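Local coordinates for 3-methyladenine dna-glycosylase (PDB 2JHN), which belongs to the helix-hairpin-helix family of DNA repair glycosylases, joining an amino-terminal TATA-box binding protein-like domain to a largely helical body, at residues L14-F19 with G33-A38; V48-E53 with I58-N63; E120-A125 with E224-I229; E198-W203 with E210-F215; G242-V247 with G254-A259. The protein carries 1 engineered substitution. All blocks are in the same frame, centred on the assembly; numbering follows the deposited sequence. Where two conformers were deposited one is given.

How the contacts relate
Contacts 1 and 2 share the antiparallel sheet of the TATA-box binding protein-like domain, their centres about 11 Å apart and Trp-35 O lying 2.9 Å from Ala-50 N, a probable hydrogen bond. Contacts 3, 4 and 5 belong to the helix-hairpin-helix part. Contact 4 lies inside the loop closed by contact 3, and the two meet where Ile-122 CD1 packs 3.8 Å from Leu-212 CD2. A salt bridge, Arg-37 NH2 to Glu-120 OE1 at 2.8 Å, ties contact 1 to contact 3. Contact 5 is peripheral, its nearest atoms about 7 Å from contact 3. One sodium ion is bound within contact 4. In contact 1 the side chain of Phe-19 is about 5 Å from a different bound sodium ion.

Contact 1. Residues L14-F19 with G33-A38; sequences LKMKFF and GVWRRA
Met-16, in the last part of helix 12-17, meets Trp-35 of strand 34-41 through its sulfur. SD lies 3.9 Å from Trp-35 CB and 5.3 Å from the centroid of the five-membered ring, 66° off the ring normal, so this Met-aromatic contact is oblique. The chain is bent at chi2 (-59°) and again at chi3, with SD on the tryptophan and CE at the edge of the Phe-19 ring, in its plane. Phe-19 follows just beyond the helix, its backbone N bonded to Met-16 O. Its CZ reaches the pyrrole side of the indole, 3.6 Å from both Trp-35 NE1 and CD1. The planes of the Phe-19 ring and the five-membered ring of Trp-35 differ by only 28°, but with centroids 5.4 Å apart they are strongly offset, with little face in common. The NE1 proton is used elsewhere, in a hydrogen bond to Asp-28 OD1, which would fix the rotation of the indole; Asp-28 also belongs to a sodium site. Around this buried contact, Val-30 of strand 29-31 touches all three side chains, Ala-50 of strand 44-54 packs on Trp-35, and helix 69-80 supplies Leu-76 against Trp-35 and Tyr-79 against Phe-19.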
# COMPACT_ATOMS: atom_id res chain seq x y z
N LEU A 14 14.24 -5.34 2.58
CA LEU A 14 13.66 -4.69 1.39
C LEU A 14 12.13 -4.48 1.50
O LEU A 14 11.62 -3.44 1.10
CB LEU A 14 13.99 -5.47 0.12
CG LEU A 14 15.44 -5.36 -0.41
CD1 LEU A 14 15.59 -6.10 -1.73
CD2 LEU A 14 15.90 -3.92 -0.58
N LYS A 15 11.42 -5.47 2.04
CA LYS A 15 9.98 -5.29 2.35
C LYS A 15 9.76 -4.08 3.26
O LYS A 15 8.86 -3.28 3.01
CB LYS A 15 9.37 -6.55 2.98
CG LYS A 15 9.17 -7.72 2.03
CD LYS A 15 8.16 -7.44 0.94
CE LYS A 15 7.58 -8.75 0.40
NZ LYS A 15 6.74 -8.39 -0.75
N MET A 16 10.58 -3.95 4.30
CA MET A 16 10.47 -2.82 5.25
C MET A 16 10.91 -1.47 4.65
O MET A 16 10.36 -0.43 5.01
CB MET A 16 11.21 -3.14 6.56
CG MET A 16 10.67 -4.36 7.30
SD MET A 16 8.92 -4.18 7.75
CE MET A 16 8.13 -5.17 6.47
N LYS A 17 11.88 -1.50 3.73
CA LYS A 17 12.35 -0.29 3.05
C LYS A 17 11.23 0.37 2.26
O LYS A 17 11.28 1.57 1.97
CB LYS A 17 13.51 -0.62 2.11
CG LYS A 17 14.90 -0.29 2.66
CD LYS A 17 15.98 -0.81 1.70
CE LYS A 17 15.60 -0.52 0.25
NZ LYS A 17 16.11 0.79 -0.19
N PHE A 18 10.22 -0.42 1.91
CA PHE A 18 9.09 0.11 1.16
C PHE A 18 8.34 1.19 1.93
O PHE A 18 7.76 2.07 1.31
CB PHE A 18 8.12 -1.00 0.75
CG PHE A 18 7.16 -0.60 -0.33
CD1 PHE A 18 7.56 -0.61 -1.67
CD2 PHE A 18 5.86 -0.22 -0.00
CE1 PHE A 18 6.68 -0.22 -2.67
CE2 PHE A 18 4.95 0.17 -1.02
CZ PHE A 18 5.37 0.17 -2.34
N PHE A 19 8.38 1.12 3.26
CA PHE A 19 7.78 2.11 4.15
C PHE A 19 8.62 3.39 4.15
O PHE A 19 9.83 3.37 4.33
CB PHE A 19 7.64 1.57 5.57
CG PHE A 19 6.64 0.43 5.69
CD1 PHE A 19 5.26 0.69 5.62
CD2 PHE A 19 7.06 -0.87 5.86
CE1 PHE A 19 4.32 -0.34 5.73
CE2 PHE A 19 6.12 -1.93 5.97
CZ PHE A 19 4.75 -1.66 5.91
N GLY A 33 13.52 -3.58 12.61
CA GLY A 33 13.11 -4.66 11.72
C GLY A 33 11.87 -5.43 12.17
O GLY A 33 11.61 -6.50 11.65
N VAL A 34 11.14 -4.89 13.15
CA VAL A 34 9.90 -5.49 13.58
C VAL A 34 8.76 -4.55 13.17
O VAL A 34 8.75 -3.40 13.58
CB VAL A 34 9.85 -5.74 15.12
CG1 VAL A 34 8.54 -6.31 15.49
CG2 VAL A 34 11.00 -6.68 15.55
N TRP A 35 7.85 -5.07 12.36
CA TRP A 35 6.68 -4.33 11.88
C TRP A 35 5.51 -4.52 12.85
O TRP A 35 5.28 -5.63 13.34
CB TRP A 35 6.28 -4.88 10.50
CG TRP A 35 4.96 -4.40 9.95
CD1 TRP A 35 4.74 -3.31 9.16
CD2 TRP A 35 3.67 -5.01 10.15
NE1 TRP A 35 3.40 -3.19 8.87
CE2 TRP A 35 2.72 -4.22 9.46
CE3 TRP A 35 3.23 -6.12 10.88
CZ2 TRP A 35 1.37 -4.52 9.43
CZ3 TRP A 35 1.85 -6.43 10.86
CH2 TRP A 35 0.94 -5.63 10.14
N ARG A 36 4.74 -3.45 13.09
CA ARG A 36 3.52 -3.60 13.87
C ARG A 36 2.44 -2.58 13.57
O ARG A 36 2.72 -1.46 13.12
CB ARG A 36 3.80 -3.60 15.39
CG ARG A 36 4.14 -2.26 15.96
CD ARG A 36 4.65 -2.42 17.43
NE ARG A 36 4.62 -1.12 18.09
CZ ARG A 36 5.64 -0.27 18.14
NH1 ARG A 36 6.82 -0.58 17.62
NH2 ARG A 36 5.48 0.89 18.74
N ARG A 37 1.20 -3.00 13.83
CA ARG A 37 0.04 -2.11 13.81
C ARG A 37 -1.13 -2.74 14.53
O ARG A 37 -1.10 -3.94 14.85
CB ARG A 37 -0.37 -1.71 12.38
CG ARG A 37 -0.95 -2.79 11.53
CD ARG A 37 -1.24 -2.21 10.12
NE ARG A 37 -2.57 -1.59 10.01
CZ ARG A 37 -2.96 -0.80 9.00
NH1 ARG A 37 -2.12 -0.49 8.00
NH2 ARG A 37 -4.18 -0.30 8.99
N ALA A 38 -2.15 -1.93 14.79
CA ALA A 38 -3.40 -2.43 15.33
C ALA A 38 -4.27 -2.69 14.11
O ALA A 38 -4.28 -1.89 13.14
CB ALA A 38 -4.04 -1.40 16.24

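Contact 2. Residues V48-E53 with I58-N63; sequences VMAYPE and IVVEGN
Met-49 with Glu-61 and Tyr-51 with Val-59 are the hydrogen-bonded pairs of an antiparallel hairpin whose strand axes run at 158° and approach to 4.5 Å. Met-49 N to Glu-61 O (2.8 Å) is answered by Glu-61 N to Met-49 O (3.0 Å). In the second pair Tyr-51 N reaches Val-59 O at 3.0 Å, and the return bond, Val-59 N to Tyr-51 O (2.8 Å), is more bent, at 140°. On the face carrying Val-48, Ala-50, Val-60 and Ile-58, Val-48 CG1 touches Val-60 CG1 at 3.7 Å, and Leu-76 of helix 69-80 packs against both valines. On the other face Tyr-51 CG sits between its backbone N and carbonyl carbon (chi1 55°), with the ring beside Val-59. Val-59 CB lies over that ring, 4.1 Å from its centroid, a CH-pi contact offset toward the rim. Tyr-51 OH donates to Glu-61 OE2 at 2.5 Å, on the anti side. The exact length is doubtful, but a charged carboxylate would probably strengthen this tie beside the Val-59 to Tyr-51 contact.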
# COMPACT_ATOMS: atom_id res chain seq x y z
N VAL A 48 -0.97 -6.62 16.36
CA VAL A 48 -0.26 -7.62 15.54
C VAL A 48 1.15 -7.09 15.29
O VAL A 48 1.33 -5.91 15.02
CB VAL A 48 -0.96 -7.90 14.18
CG1 VAL A 48 -0.17 -8.95 13.38
CG2 VAL A 48 -2.38 -8.43 14.40
N MET A 49 2.15 -7.97 15.40
CA MET A 49 3.51 -7.63 14.99
C MET A 49 4.10 -8.82 14.24
O MET A 49 3.67 -9.96 14.41
CB MET A 49 4.38 -7.24 16.20
CG MET A 49 4.82 -8.41 17.02
SD MET A 49 5.53 -7.90 18.59
CE MET A 49 7.11 -7.32 18.08
N ALA A 50 5.08 -8.54 13.40
CA ALA A 50 5.69 -9.59 12.58
C ALA A 50 7.14 -9.26 12.29
O ALA A 50 7.51 -8.10 12.18
CB ALA A 50 4.91 -9.81 11.29
N TYR A 51 7.95 -10.31 12.17
CA TYR A 51 9.39 -10.18 11.97
C TYR A 51 9.89 -11.57 11.57
O TYR A 51 9.28 -12.58 11.93
CB TYR A 51 10.08 -9.68 13.26
CG TYR A 51 9.79 -10.55 14.46
CD1 TYR A 51 10.60 -11.66 14.75
CD2 TYR A 51 8.72 -10.28 15.32
CE1 TYR A 51 10.33 -12.49 15.86
CE2 TYR A 51 8.45 -11.10 16.43
CZ TYR A 51 9.28 -12.20 16.69
OH TYR A 51 9.04 -13.04 17.77
N PRO A 52 10.98 -11.61 10.79
CA PRO A 52 11.54 -12.87 10.32
C PRO A 52 12.31 -13.64 11.41
O PRO A 52 13.01 -13.03 12.22
CB PRO A 52 12.51 -12.44 9.24
CG PRO A 52 12.90 -11.07 9.57
CD PRO A 52 11.73 -10.45 10.29
N GLU A 53 12.16 -14.95 11.44
CA GLU A 53 13.15 -15.72 12.20
C GLU A 53 14.18 -16.38 11.27
O GLU A 53 15.29 -16.74 11.70
CB GLU A 53 12.49 -16.66 13.22
CG GLU A 53 12.23 -18.03 12.73
CD GLU A 53 11.54 -18.91 13.76
OE1 GLU A 53 11.53 -18.62 14.99
OE2 GLU A 53 10.93 -19.88 13.32
N ILE A 58 8.24 -16.18 8.79
CA ILE A 58 7.87 -14.93 9.44
C ILE A 58 7.09 -15.28 10.72
O ILE A 58 6.07 -15.97 10.68
CB ILE A 58 6.99 -14.01 8.50
CG1 ILE A 58 7.70 -13.72 7.16
CG2 ILE A 58 6.56 -12.71 9.23
CD1 ILE A 58 9.13 -13.13 7.25
N VAL A 59 7.60 -14.81 11.84
CA VAL A 59 6.89 -14.93 13.11
C VAL A 59 5.87 -13.80 13.26
O VAL A 59 6.16 -12.64 12.95
CB VAL A 59 7.88 -14.92 14.28
CG1 VAL A 59 7.14 -14.97 15.66
CG2 VAL A 59 8.85 -16.09 14.13
N VAL A 60 4.68 -14.18 13.73
CA VAL A 60 3.62 -13.23 14.12
C VAL A 60 3.31 -13.36 15.63
O VAL A 60 3.15 -14.47 16.15
CB VAL A 60 2.32 -13.41 13.30
CG1 VAL A 60 1.31 -12.30 13.64
CG2 VAL A 60 2.62 -13.39 11.78
N GLU A 61 3.24 -12.22 16.30
CA GLU A 61 2.74 -12.15 17.67
C GLU A 61 1.61 -11.14 17.74
O GLU A 61 1.56 -10.17 16.95
CB GLU A 61 3.86 -11.75 18.62
CG GLU A 61 5.04 -12.71 18.67
CD GLU A 61 6.08 -12.30 19.71
OE1 GLU A 61 5.70 -12.11 20.89
OE2 GLU A 61 7.26 -12.18 19.36
N GLY A 62 0.70 -11.33 18.69
CA GLY A 62 -0.42 -10.42 18.85
C GLY A 62 -1.39 -10.92 19.90
O GLY A 62 -1.20 -12.02 20.43
N ASN A 63 -2.43 -10.14 20.17
CA ASN A 63 -3.36 -10.46 21.24
C ASN A 63 -4.74 -10.94 20.77
O ASN A 63 -5.69 -10.98 21.55
CB ASN A 63 -3.48 -9.31 22.24
CG ASN A 63 -4.17 -8.10 21.65
OD1 ASN A 63 -4.46 -8.05 20.45
ND2 ASN A 63 -4.44 -7.10 22.50

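Contact 3. Residues E120-A125 with E224-I229; sequences EGIAKA and ELVLSI. Engineered in segment 224-229: Ile-229 (natural residue Met).
Val-226 packs against Gly-121, Ile-122 and Ala-125 in a buried helix-to-helix contact made almost wholly by aliphatic groups inside the helix-hairpin-helix domain. Helix 220-229 follows helix 205-213 across a short glycine-containing turn, consistent with its being the second helix of the helix-hairpin-helix motif; helix 118-127 comes from about a hundred residues earlier in the chain. Over the two segments the axes approach to 9.6 Å and run at 141°, so the helices are inclined well away from exact antiparallel. No hydrogen bond crosses between them, and the 180 Å² buried, both sides summed, falls mostly on Val-226 and Ala-125. The nearest CA atoms, those of Ile-122 and Val-226, are 6.1 Å apart, and Ala-125 points its methyl at Val-226. Leu-212 of helix 205-213 touches both Ile-122 and Val-226 and so closes one flank of the pair. The two methyls of Val-226 divide the work. CG1, anti to the backbone N (chi1 166°), turns to the Ile-122 side chain and lies 4.1 Å from its CG1. CG2 comes 4.2 Å from Gly-121 O and meets Ala-125 CB at 3.5 Å.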
# COMPACT_ATOMS: atom_id res chain seq x y z
N GLU A 120 -9.18 2.51 4.24
CA GLU A 120 -7.86 3.09 4.44
C GLU A 120 -7.19 3.42 3.09
O GLU A 120 -6.60 4.50 2.93
CB GLU A 120 -6.99 2.18 5.30
CG GLU A 120 -5.53 2.64 5.44
CD GLU A 120 -4.63 1.61 6.13
OE1 GLU A 120 -5.11 0.52 6.51
OE2 GLU A 120 -3.41 1.92 6.27
N GLY A 121 -7.26 2.48 2.14
CA GLY A 121 -6.66 2.68 0.80
C GLY A 121 -7.25 3.88 0.07
O GLY A 121 -6.50 4.68 -0.49
N ILE A 122 -8.58 4.01 0.08
CA ILE A 122 -9.20 5.18 -0.56
C ILE A 122 -8.81 6.50 0.13
O ILE A 122 -8.41 7.46 -0.55
CB ILE A 122 -10.77 5.07 -0.68
CG1 ILE A 122 -11.15 3.83 -1.52
CG2 ILE A 122 -11.34 6.37 -1.33
CD1 ILE A 122 -12.65 3.47 -1.42
N ALA A 123 -8.92 6.54 1.46
CA ALA A 123 -8.60 7.74 2.22
C ALA A 123 -7.16 8.18 1.93
O ALA A 123 -6.90 9.36 1.61
CB ALA A 123 -8.81 7.48 3.74
N LYS A 124 -6.22 7.24 1.98
CA LYS A 124 -4.83 7.61 1.74
C LYS A 124 -4.58 8.08 0.29
O LYS A 124 -3.80 9.02 0.05
CB LYS A 124 -3.86 6.49 2.18
CG LYS A 124 -3.84 6.26 3.70
CD LYS A 124 -2.84 5.18 4.13
CE LYS A 124 -1.77 5.78 5.04
NZ LYS A 124 -0.57 4.89 5.35
N ALA A 125 -5.28 7.46 -0.68
CA ALA A 125 -5.14 7.88 -2.08
C ALA A 125 -5.61 9.34 -2.28
O ALA A 125 -5.00 10.10 -3.01
CB ALA A 125 -5.88 6.90 -3.03
N GLU A 224 -7.32 4.38 -10.42
CA GLU A 224 -6.35 3.34 -10.83
C GLU A 224 -5.32 3.03 -9.74
O GLU A 224 -4.95 1.85 -9.56
CB GLU A 224 -5.67 3.65 -12.16
CG GLU A 224 -6.68 3.71 -13.32
CD GLU A 224 -6.05 3.96 -14.67
OE1 GLU A 224 -4.87 4.43 -14.71
OE2 GLU A 224 -6.74 3.65 -15.69
N LEU A 225 -4.88 4.05 -9.03
CA LEU A 225 -3.98 3.84 -7.87
C LEU A 225 -4.69 2.97 -6.80
O LEU A 225 -4.14 1.98 -6.32
CB LEU A 225 -3.52 5.18 -7.29
CG LEU A 225 -2.39 5.20 -6.27
CD1 LEU A 225 -1.11 4.70 -6.99
CD2 LEU A 225 -2.23 6.67 -5.80
N VAL A 226 -5.93 3.32 -6.47
CA VAL A 226 -6.72 2.51 -5.49
C VAL A 226 -6.83 1.07 -5.97
O VAL A 226 -6.57 0.14 -5.21
CB VAL A 226 -8.10 3.11 -5.23
CG1 VAL A 226 -9.04 2.09 -4.51
CG2 VAL A 226 -7.96 4.42 -4.41
N LEU A 227 -7.24 0.89 -7.23
CA LEU A 227 -7.43 -0.42 -7.80
C LEU A 227 -6.18 -1.31 -7.62
O LEU A 227 -6.29 -2.46 -7.23
CB LEU A 227 -7.81 -0.32 -9.28
CG LEU A 227 -9.34 -0.10 -9.46
CD1 LEU A 227 -9.64 0.49 -10.82
CD2 LEU A 227 -10.04 -1.45 -9.32
N SER A 228 -5.03 -0.75 -7.88
CA SER A 228 -3.77 -1.52 -7.83
C SER A 228 -3.23 -1.66 -6.39
O SER A 228 -2.94 -2.78 -5.94
CB SER A 228 -2.72 -0.89 -8.74
OG SER A 228 -2.57 0.49 -8.50
N ILE A 229 -3.09 -0.54 -5.70
CA ILE A 229 -2.41 -0.54 -4.40
C ILE A 229 -3.27 -0.91 -3.20
O ILE A 229 -2.73 -1.33 -2.16
CB ILE A 229 -1.54 0.75 -4.13
CG1 ILE A 229 -2.39 1.93 -3.65
CG2 ILE A 229 -0.66 1.10 -5.37
CD1 ILE A 229 -1.56 3.18 -3.15

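Contact 4. Residues E198-W203 with E210-F215; sequences EELKEW and EYLTSF. With NA (sodium ion), chain E.
Tyr-211 and Leu-212, near the end of what appears to be the first helix of the helix-hairpin-helix motif, receive Leu-200 and Trp-203 from the 3-10 turn and loop that precede helix 205-213. Leu-200, its CG anti to the backbone N (chi1 -163°), forks between two partners: CD1 is 3.6 Å from Tyr-211 CD2, and CD2 is 4.0 Å from Leu-212 CD2. CD1 also lies over one face of the Trp-203 ring, toward its rim, so the same methyl touches both aromatic groups. Trp-203 crosses Tyr-211 at about a right angle, its CZ3 lying 3.7 Å from Tyr-211 CB. The rings themselves are 5.5 Å apart between the centroids of the indole six-membered ring and the phenol, with planes at 59°, an oblique pairing. Phe-215 CE2 sits over a face of the Tyr-211 ring near the rim, while the phenol OH is hydrogen-bonded to Glu-194. Ser-214 OG donates to Tyr-211 O at 2.7 Å as the chain leaves the helix. Beyond it a sodium ion is bound by Thr-213 O (2.3 Å), Phe-215 O (2.5 Å), Ile-218 O and two waters. The protein ligands are all neutral backbone carbonyls, so binding probably depends on the turn holding them together; they converge from the helix end and the following hairpin, and their partial negative charges would probably favour a cation.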
# COMPACT_ATOMS: atom_id res chain seq x y z
N GLU A 198 -15.69 -2.72 2.26
CA GLU A 198 -14.67 -3.76 2.09
C GLU A 198 -15.00 -4.70 0.92
O GLU A 198 -14.11 -5.30 0.33
CB GLU A 198 -14.46 -4.55 3.39
CG GLU A 198 -13.19 -5.43 3.40
CD GLU A 198 -11.86 -4.65 3.35
OE1 GLU A 198 -11.84 -3.42 3.63
OE2 GLU A 198 -10.83 -5.31 3.02
N GLU A 199 -16.28 -4.81 0.57
CA GLU A 199 -16.67 -5.67 -0.57
C GLU A 199 -16.12 -5.21 -1.92
O GLU A 199 -16.07 -6.00 -2.88
CB GLU A 199 -18.20 -5.84 -0.65
CG GLU A 199 -18.79 -6.52 0.59
CD GLU A 199 -20.32 -6.59 0.57
OE1 GLU A 199 -20.93 -6.05 -0.37
OE2 GLU A 199 -20.90 -7.15 1.52
N LEU A 200 -15.68 -3.95 -2.01
CA LEU A 200 -15.16 -3.40 -3.26
C LEU A 200 -13.99 -4.23 -3.79
O LEU A 200 -13.79 -4.31 -5.00
CB LEU A 200 -14.75 -1.92 -3.07
CG LEU A 200 -14.56 -1.07 -4.33
CD1 LEU A 200 -15.87 -0.92 -5.13
CD2 LEU A 200 -13.97 0.30 -3.95
N LYS A 201 -13.23 -4.83 -2.87
CA LYS A 201 -12.14 -5.73 -3.24
C LYS A 201 -12.53 -6.87 -4.17
O LYS A 201 -11.72 -7.33 -4.95
CB LYS A 201 -11.53 -6.36 -1.99
CG LYS A 201 -10.46 -5.54 -1.39
CD LYS A 201 -9.81 -6.28 -0.27
CE LYS A 201 -8.48 -6.83 -0.70
NZ LYS A 201 -7.91 -7.58 0.43
N GLU A 202 -13.76 -7.34 -4.04
CA GLU A 202 -14.23 -8.51 -4.79
C GLU A 202 -15.01 -8.14 -6.04
O GLU A 202 -15.48 -9.04 -6.76
CB GLU A 202 -15.16 -9.33 -3.91
CG GLU A 202 -14.84 -9.34 -2.45
CD GLU A 202 -14.04 -10.56 -2.06
OE1 GLU A 202 -14.66 -11.55 -1.62
OE2 GLU A 202 -12.80 -10.52 -2.22
N TRP A 203 -15.18 -6.83 -6.29
CA TRP A 203 -15.83 -6.35 -7.51
C TRP A 203 -14.89 -6.49 -8.68
O TRP A 203 -13.67 -6.56 -8.51
CB TRP A 203 -16.22 -4.87 -7.40
CG TRP A 203 -17.42 -4.50 -6.56
CD1 TRP A 203 -17.90 -5.15 -5.46
CD2 TRP A 203 -18.24 -3.35 -6.74
NE1 TRP A 203 -19.00 -4.48 -4.96
CE2 TRP A 203 -19.23 -3.37 -5.73
CE3 TRP A 203 -18.25 -2.30 -7.67
CZ2 TRP A 203 -20.21 -2.37 -5.62
CZ3 TRP A 203 -19.24 -1.33 -7.57
CH2 TRP A 203 -20.19 -1.36 -6.54
N GLU A 210 -15.75 2.46 -12.12
CA GLU A 210 -16.90 3.36 -12.28
C GLU A 210 -17.46 3.81 -10.93
O GLU A 210 -17.94 4.93 -10.80
CB GLU A 210 -17.98 2.73 -13.15
CG GLU A 210 -17.61 2.62 -14.62
CD GLU A 210 -17.42 3.99 -15.29
OE1 GLU A 210 -18.25 4.89 -15.04
OE2 GLU A 210 -16.47 4.14 -16.08
N TYR A 211 -17.39 2.95 -9.92
CA TYR A 211 -17.80 3.34 -8.58
C TYR A 211 -16.87 4.43 -8.02
O TYR A 211 -17.34 5.49 -7.57
CB TYR A 211 -17.87 2.14 -7.66
CG TYR A 211 -18.14 2.48 -6.21
CD1 TYR A 211 -19.42 2.82 -5.77
CD2 TYR A 211 -17.09 2.46 -5.27
CE1 TYR A 211 -19.66 3.15 -4.41
CE2 TYR A 211 -17.31 2.77 -3.93
CZ TYR A 211 -18.61 3.12 -3.51
OH TYR A 211 -18.83 3.40 -2.18
N LEU A 212 -15.56 4.18 -8.08
CA LEU A 212 -14.61 5.15 -7.53
C LEU A 212 -14.74 6.51 -8.22
O LEU A 212 -14.86 7.53 -7.57
CB LEU A 212 -13.17 4.62 -7.60
CG LEU A 212 -12.97 3.42 -6.66
CD1 LEU A 212 -11.72 2.65 -7.08
CD2 LEU A 212 -12.87 3.93 -5.22
N THR A 213 -14.79 6.50 -9.55
CA THR A 213 -14.79 7.74 -10.32
C THR A 213 -16.15 8.44 -10.27
O THR A 213 -16.25 9.60 -10.65
CB THR A 213 -14.35 7.55 -11.80
OG1 THR A 213 -15.17 6.55 -12.43
CG2 THR A 213 -12.87 7.15 -11.88
N SER A 214 -17.17 7.74 -9.79
CA SER A 214 -18.50 8.33 -9.57
C SER A 214 -18.52 9.39 -8.45
O SER A 214 -19.47 10.19 -8.35
CB SER A 214 -19.57 7.24 -9.34
OG SER A 214 -19.64 6.85 -7.97
N PHE A 215 -17.50 9.40 -7.60
CA PHE A 215 -17.35 10.46 -6.61
C PHE A 215 -16.67 11.69 -7.22
O PHE A 215 -15.68 11.56 -7.93
CB PHE A 215 -16.55 9.94 -5.40
CG PHE A 215 -17.26 8.87 -4.61
CD1 PHE A 215 -18.05 9.21 -3.51
CD2 PHE A 215 -17.17 7.54 -4.99
CE1 PHE A 215 -18.72 8.21 -2.79
CE2 PHE A 215 -17.83 6.53 -4.25
CZ PHE A 215 -18.61 6.88 -3.17
NA NA E . -15.06 11.56 -10.29
O HOH W 1 -14.16 13.84 -10.24
O HOH W 2 -14.51 11.63 -12.76

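Contact 5. Residues G242-V247 with G254-A259; sequences GVRRAV and GEIQSA
Arg-244 hydrogen-bonds a single backbone oxygen, Gln-257 O, with two nitrogens: NE at 2.9 Å and NH2 at 3.0 Å. The grip is side-on, and the acceptor lies near the guanidinium plane. Seen from the carbonyl, the two donors are not equivalent. NE approaches in the carbonyl plane and is the straighter bond, 151° at its hydrogen, whereas NH2 stands above that plane, 41° out of it. The chain bends at chi3 (58°), with NE and NH2 facing Gln-257 O. The other contacts are van der Waals and longer. Ile-256, with CG1 anti to its own backbone N, sends CD1 against the helix backbone, 4.0 Å from both Arg-244 C and Arg-245 N, and its CG1 lies 4.0 Å from Arg-244 NH2. Ala-259 CB comes 4.3 Å from Arg-244 CD, so Ile-256 of the loop and Ala-259 at the start of the next helix both touch this arginine. Arg-245 is charge-paired elsewhere, with Asp-285 of helix 274-287, and one face of its guanidinium lies over Gly-242 CA. This surface contact thus fastens the irregular link between helices 241-251 and 259-270 to the first of them. Ser-258 is the N-cap of helix 259-270, its OG bonded to Lys-261 N, and Val-262 of that helix touches Arg-244, while Val-243 and Ala-246 pack on helix 274-287.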
# COMPACT_ATOMS: atom_id res chain seq x y z
N GLY A 242 5.52 9.54 -10.75
CA GLY A 242 6.58 8.61 -10.39
C GLY A 242 6.68 7.42 -11.32
O GLY A 242 7.79 6.99 -11.69
N VAL A 243 5.53 6.86 -11.70
CA VAL A 243 5.49 5.75 -12.65
C VAL A 243 6.05 6.18 -14.01
O VAL A 243 6.87 5.47 -14.60
CB VAL A 243 4.06 5.15 -12.79
CG1 VAL A 243 3.97 4.16 -13.95
CG2 VAL A 243 3.63 4.47 -11.47
N ARG A 244 5.61 7.34 -14.51
CA ARG A 244 6.08 7.84 -15.81
C ARG A 244 7.61 8.04 -15.81
O ARG A 244 8.30 7.57 -16.74
CB ARG A 244 5.33 9.12 -16.19
CG ARG A 244 3.86 8.89 -16.54
CD ARG A 244 3.12 10.23 -16.77
NE ARG A 244 3.77 11.00 -17.83
CZ ARG A 244 3.75 12.33 -17.90
NH1 ARG A 244 3.12 13.05 -16.99
NH2 ARG A 244 4.37 12.94 -18.91
N ARG A 245 8.13 8.66 -14.76
CA ARG A 245 9.58 8.84 -14.57
C ARG A 245 10.35 7.52 -14.60
O ARG A 245 11.33 7.38 -15.34
CB ARG A 245 9.89 9.59 -13.28
CG ARG A 245 9.45 11.06 -13.24
CD ARG A 245 10.02 11.81 -12.01
NE ARG A 245 9.59 11.29 -10.72
CZ ARG A 245 8.66 11.85 -9.94
NH1 ARG A 245 8.03 12.97 -10.31
NH2 ARG A 245 8.35 11.28 -8.78
N ALA A 246 9.89 6.53 -13.82
CA ALA A 246 10.55 5.22 -13.75
C ALA A 246 10.55 4.48 -15.09
O ALA A 246 11.59 3.95 -15.52
CB ALA A 246 9.94 4.36 -12.62
N VAL A 247 9.40 4.44 -15.75
CA VAL A 247 9.27 3.74 -17.03
C VAL A 247 10.10 4.41 -18.12
O VAL A 247 10.68 3.74 -18.97
CB VAL A 247 7.77 3.58 -17.47
CG1 VAL A 247 7.68 3.02 -18.89
CG2 VAL A 247 7.03 2.67 -16.50
N GLY A 254 15.57 8.03 -20.10
CA GLY A 254 15.31 9.24 -19.33
C GLY A 254 14.51 10.31 -20.04
O GLY A 254 14.20 11.34 -19.45
N GLU A 255 14.17 10.08 -21.31
CA GLU A 255 13.29 11.01 -22.04
C GLU A 255 11.85 10.80 -21.57
O GLU A 255 11.24 9.77 -21.89
CB GLU A 255 13.41 10.80 -23.55
CG GLU A 255 14.75 11.27 -24.15
CD GLU A 255 14.99 12.77 -23.97
OE1 GLU A 255 14.29 13.58 -24.61
OE2 GLU A 255 15.89 13.13 -23.18
N ILE A 256 11.33 11.75 -20.80
CA ILE A 256 9.98 11.67 -20.20
C ILE A 256 8.87 11.36 -21.22
O ILE A 256 8.71 12.06 -22.22
CB ILE A 256 9.64 12.92 -19.33
CG1 ILE A 256 8.38 12.67 -18.48
CG2 ILE A 256 9.49 14.19 -20.19
CD1 ILE A 256 8.54 11.55 -17.44
N GLN A 257 8.14 10.27 -20.97
CA GLN A 257 7.07 9.81 -21.85
C GLN A 257 5.70 10.17 -21.28
O GLN A 257 5.56 10.44 -20.08
CB GLN A 257 7.17 8.30 -22.10
CG GLN A 257 8.51 7.85 -22.70
CD GLN A 257 8.82 8.52 -24.04
OE1 GLN A 257 9.64 9.45 -24.12
NE2 GLN A 257 8.15 8.06 -25.10
N SER A 258 4.70 10.17 -22.17
CA SER A 258 3.30 10.41 -21.82
C SER A 258 2.69 9.19 -21.13
O SER A 258 3.18 8.08 -21.29
CB SER A 258 2.50 10.73 -23.09
OG SER A 258 2.32 9.55 -23.89
N ALA A 259 1.59 9.40 -20.39
CA ALA A 259 0.85 8.29 -19.78
C ALA A 259 0.38 7.26 -20.81
O ALA A 259 0.43 6.05 -20.55
CB ALA A 259 -0.32 8.83 -18.96